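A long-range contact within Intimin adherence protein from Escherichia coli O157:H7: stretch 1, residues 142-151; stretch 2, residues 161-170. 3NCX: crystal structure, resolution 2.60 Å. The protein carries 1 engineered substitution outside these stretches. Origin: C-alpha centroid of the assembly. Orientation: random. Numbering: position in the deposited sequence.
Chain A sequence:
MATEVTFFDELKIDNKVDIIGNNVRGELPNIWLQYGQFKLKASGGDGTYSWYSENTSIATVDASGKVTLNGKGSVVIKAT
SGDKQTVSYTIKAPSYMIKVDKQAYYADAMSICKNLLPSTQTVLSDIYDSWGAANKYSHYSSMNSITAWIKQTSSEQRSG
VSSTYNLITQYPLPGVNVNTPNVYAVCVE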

# COMPACT_ATOMS: atom_id res chain seq x y z
N SER A 142 -9.87 -11.40 1.22
CA SER A 142 -10.88 -12.30 0.68
C SER A 142 -10.59 -12.74 -0.75
O SER A 142 -10.88 -13.88 -1.12
N MET A 143 -10.01 -11.85 -1.54
CA MET A 143 -9.79 -12.12 -2.96
C MET A 143 -8.62 -13.06 -3.20
O MET A 143 -7.63 -13.04 -2.46
N ASN A 144 -8.74 -13.89 -4.23
CA ASN A 144 -7.67 -14.79 -4.64
C ASN A 144 -6.95 -14.26 -5.87
O ASN A 144 -5.80 -14.61 -6.13
N SER A 145 -7.64 -13.41 -6.62
CA SER A 145 -7.09 -12.84 -7.84
C SER A 145 -7.54 -11.39 -8.02
O SER A 145 -8.69 -11.05 -7.76
N ILE A 146 -6.61 -10.54 -8.45
CA ILE A 146 -6.94 -9.16 -8.77
C ILE A 146 -6.34 -8.77 -10.11
O ILE A 146 -5.24 -8.21 -10.18
N THR A 147 -7.06 -9.09 -11.18
CA THR A 147 -6.62 -8.73 -12.53
C THR A 147 -6.87 -7.24 -12.76
O THR A 147 -7.97 -6.74 -12.51
N ALA A 148 -5.85 -6.54 -13.24
CA ALA A 148 -5.94 -5.10 -13.44
C ALA A 148 -5.70 -4.70 -14.89
O ALA A 148 -4.83 -5.25 -15.56
N TRP A 149 -6.48 -3.74 -15.38
CA TRP A 149 -6.29 -3.22 -16.73
C TRP A 149 -4.98 -2.46 -16.84
O TRP A 149 -4.58 -1.75 -15.92
N ILE A 150 -4.31 -2.61 -17.98
CA ILE A 150 -3.18 -1.75 -18.32
C ILE A 150 -3.65 -0.82 -19.43
O ILE A 150 -4.46 -1.21 -20.27
N LYS A 151 -3.17 0.42 -19.42
CA LYS A 151 -3.54 1.37 -20.47
C LYS A 151 -3.17 0.82 -21.84
O LYS A 151 -1.99 0.57 -22.11
N VAL A 161 -8.49 -4.53 -27.71
CA VAL A 161 -7.94 -5.34 -26.63
C VAL A 161 -7.02 -4.52 -25.74
O VAL A 161 -6.75 -3.35 -26.02
N SER A 162 -6.54 -5.14 -24.68
CA SER A 162 -5.62 -4.49 -23.76
C SER A 162 -5.07 -5.53 -22.80
O SER A 162 -5.81 -6.35 -22.27
N SER A 163 -3.76 -5.49 -22.57
CA SER A 163 -3.11 -6.43 -21.68
C SER A 163 -3.48 -6.17 -20.22
O SER A 163 -3.96 -5.09 -19.87
N THR A 164 -3.26 -7.17 -19.37
CA THR A 164 -3.59 -7.06 -17.95
C THR A 164 -2.49 -7.62 -17.06
O THR A 164 -1.64 -8.38 -17.52
N TYR A 165 -2.52 -7.25 -15.79
CA TYR A 165 -1.57 -7.76 -14.81
C TYR A 165 -2.28 -8.02 -13.48
O TYR A 165 -3.07 -7.20 -13.02
N ASN A 166 -2.00 -9.17 -12.88
CA ASN A 166 -2.65 -9.55 -11.63
C ASN A 166 -1.82 -9.18 -10.40
O ASN A 166 -0.68 -9.61 -10.26
N LEU A 167 -2.41 -8.38 -9.52
CA LEU A 167 -1.70 -7.85 -8.35
C LEU A 167 -1.45 -8.90 -7.26
O LEU A 167 -0.82 -8.60 -6.25
N ILE A 168 -1.96 -10.11 -7.47
CA ILE A 168 -1.72 -11.20 -6.54
C ILE A 168 -0.87 -12.29 -7.17
O ILE A 168 0.05 -12.82 -6.53
N THR A 169 -1.16 -12.62 -8.42
CA THR A 169 -0.53 -13.76 -9.08
C THR A 169 0.62 -13.37 -10.01
O THR A 169 1.33 -14.23 -10.52
N GLN A 170 0.80 -12.07 -10.22
CA GLN A 170 1.84 -11.56 -11.13
C GLN A 170 1.57 -11.98 -12.57
O GLN A 170 2.39 -11.75 -13.46

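This contact is a short antiparallel strand pairing whose backbone ladder is extended at one end by an asparagine side chain and bordered by isoleucines that pack against the partner stretch. The ladder sets the register of the strands: Ala148 N donates to Tyr165 O (2.9 Å) and Tyr165 N to Ala148 O (3.1 Å), with Ile150 N to Ser163 O (3.1 Å) and Leu167 N to Ile146 O (2.9 Å) continuing the pattern outward.

Thr147, Trp149, Thr164 and Asn166 share one face of the sheet. Thr147, chi1 m, lays its CG2 3.6 Å from CB of Thr164, which takes the p rotamer. Trp149 (chi1 m, chi2 113°) reaches along the partner strand: its CE3 lies 3.8 Å from Thr164 CG2, and its CZ3 is 3.9 Å from Ser162 CB, while Ser162 O sits at the ring edge, 3.7 Å from CZ3. Trp149 NE1 and Thr164 OG1 find their hydrogen bonds elsewhere in the structure, so these two polar atoms are satisfied although Trp149 and Thr164 are buried.

Asn166, chi1 t, is the polar key. Its OD1 accepts from Ile146 N across the gap (3.0 Å) and from Ile168 N in its own stretch (2.8 Å), with a weak third bond from Thr169 N to the same OD1 (3.3 Å). Its ND2 donates to Ser145 OG at 2.6 Å, Ser145 being in the t rotamer. One amide thus ties the residues just before the strand of stretch 1 to the turn that follows the strand of stretch 2.

On the other face, Ala148 and Tyr165 are paired. The alanine is small, and the tyrosine, chi1 t, leads its ring away from stretch 1, leaving its CB to meet Ile150 CD1 at 3.7 Å. Ile150 points toward the partner with chi1 m and chi2 p, a bend that brings CD1 to 3.3 Å from Tyr165 N, close against the backbone.

Beyond the ladder's other end, Ile168 (m, t) also points toward its partner and covers the loop: its CD1 packs 3.7 Å from CG1 of Ile146, likewise m, t, and its CG2 lies 3.5 Å from Asn144 O. Leu167 (m, t) adds a looser contact, CD1 to Ile146 CG2 at 4.2 Å.

Serines and a water finish the Ile150 end. Ser162, chi1 t, brings OG to 2.6 Å from Ile150 O. Water 1 hydrogen-bonds to Ser162 OG (3.1 Å) and to OG of Ser163, chi1 p (2.7 Å), and donates weakly to Lys151 O (3.3 Å), bridging the stretches past the last backbone hydrogen bond, with the link to stretch 1 a weak one.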

# COMPACT_ATOMS: atom_id res chain seq x y z
CB SER A 142 -12.27 -11.66 0.76
OG SER A 142 -12.41 -10.61 -0.19
CB MET A 143 -9.56 -10.81 -3.71
CG MET A 143 -10.73 -9.84 -3.61
SD MET A 143 -10.20 -8.13 -3.73
CE MET A 143 -11.75 -7.28 -3.48
CB ASN A 144 -8.22 -16.19 -4.93
CG ASN A 144 -8.79 -16.86 -3.70
OD1 ASN A 144 -8.21 -16.79 -2.62
ND2 ASN A 144 -9.92 -17.53 -3.86
CB SER A 145 -7.54 -13.66 -9.05
OG SER A 145 -7.28 -12.98 -10.26
CB ILE A 146 -6.43 -8.18 -7.68
CG1 ILE A 146 -6.97 -8.58 -6.31
CG2 ILE A 146 -6.85 -6.76 -8.02
CD1 ILE A 146 -6.54 -7.64 -5.20
CB THR A 147 -7.37 -9.55 -13.60
OG1 THR A 147 -7.10 -10.95 -13.41
CG2 THR A 147 -6.91 -9.15 -14.99
CB ALA A 148 -4.96 -4.38 -12.52
CB TRP A 149 -7.44 -2.28 -17.12
CG TRP A 149 -8.74 -2.97 -17.44
CD1 TRP A 149 -9.90 -2.90 -16.73
CD2 TRP A 149 -9.00 -3.81 -18.57
NE1 TRP A 149 -10.87 -3.65 -17.35
CE2 TRP A 149 -10.35 -4.23 -18.47
CE3 TRP A 149 -8.23 -4.26 -19.64
CZ2 TRP A 149 -10.94 -5.07 -19.41
CZ3 TRP A 149 -8.82 -5.10 -20.58
CH2 TRP A 149 -10.16 -5.49 -20.46
CB ILE A 150 -1.95 -2.56 -18.81
CG1 ILE A 150 -1.19 -3.16 -17.63
CG2 ILE A 150 -1.01 -1.68 -19.61
CD1 ILE A 150 -1.92 -4.24 -16.89
CB LYS A 151 -2.89 2.73 -20.23
CG LYS A 151 -3.26 3.77 -21.28
CD LYS A 151 -2.74 5.15 -20.91
CE LYS A 151 -3.08 6.17 -21.98
NZ LYS A 151 -4.54 6.23 -22.25
CB VAL A 161 -7.15 -6.55 -27.16
CG1 VAL A 161 -8.03 -7.43 -28.03
CG2 VAL A 161 -5.91 -6.08 -27.92
CB SER A 162 -6.34 -3.38 -22.99
OG SER A 162 -5.42 -2.62 -22.23
CB SER A 163 -1.60 -6.39 -21.87
OG SER A 163 -1.12 -5.06 -21.78
CB THR A 164 -4.91 -7.79 -17.61
OG1 THR A 164 -4.78 -9.18 -17.93
CG2 THR A 164 -6.07 -7.19 -18.39
CB TYR A 165 -0.42 -6.77 -14.61
CG TYR A 165 0.59 -7.22 -13.57
CD1 TYR A 165 1.55 -8.17 -13.88
CD2 TYR A 165 0.58 -6.68 -12.29
CE1 TYR A 165 2.48 -8.58 -12.93
CE2 TYR A 165 1.50 -7.08 -11.34
CZ TYR A 165 2.45 -8.04 -11.67
OH TYR A 165 3.37 -8.44 -10.73
CB ASN A 166 -2.95 -11.05 -11.64
CG ASN A 166 -3.92 -11.46 -10.55
OD1 ASN A 166 -3.84 -11.00 -9.41
ND2 ASN A 166 -4.86 -12.33 -10.90
CB LEU A 167 -2.45 -6.65 -7.77
CG LEU A 167 -2.50 -5.42 -8.67
CD1 LEU A 167 -3.41 -4.35 -8.09
CD2 LEU A 167 -1.09 -4.86 -8.89
CB ILE A 168 -3.04 -11.84 -6.06
CG1 ILE A 168 -3.82 -10.86 -5.18
CG2 ILE A 168 -2.76 -13.12 -5.29
CD1 ILE A 168 -5.14 -11.41 -4.70
CB THR A 169 -1.57 -14.57 -9.89
OG1 THR A 169 -2.04 -13.79 -10.99
CG2 THR A 169 -2.74 -14.96 -9.00
CB GLN A 170 3.22 -12.06 -10.71
CG GLN A 170 3.59 -11.81 -9.26
CD GLN A 170 4.95 -12.40 -8.91
OE1 GLN A 170 5.97 -11.98 -9.44
NE2 GLN A 170 4.96 -13.37 -8.01
O HOH W 1 -2.36 -2.73 -22.39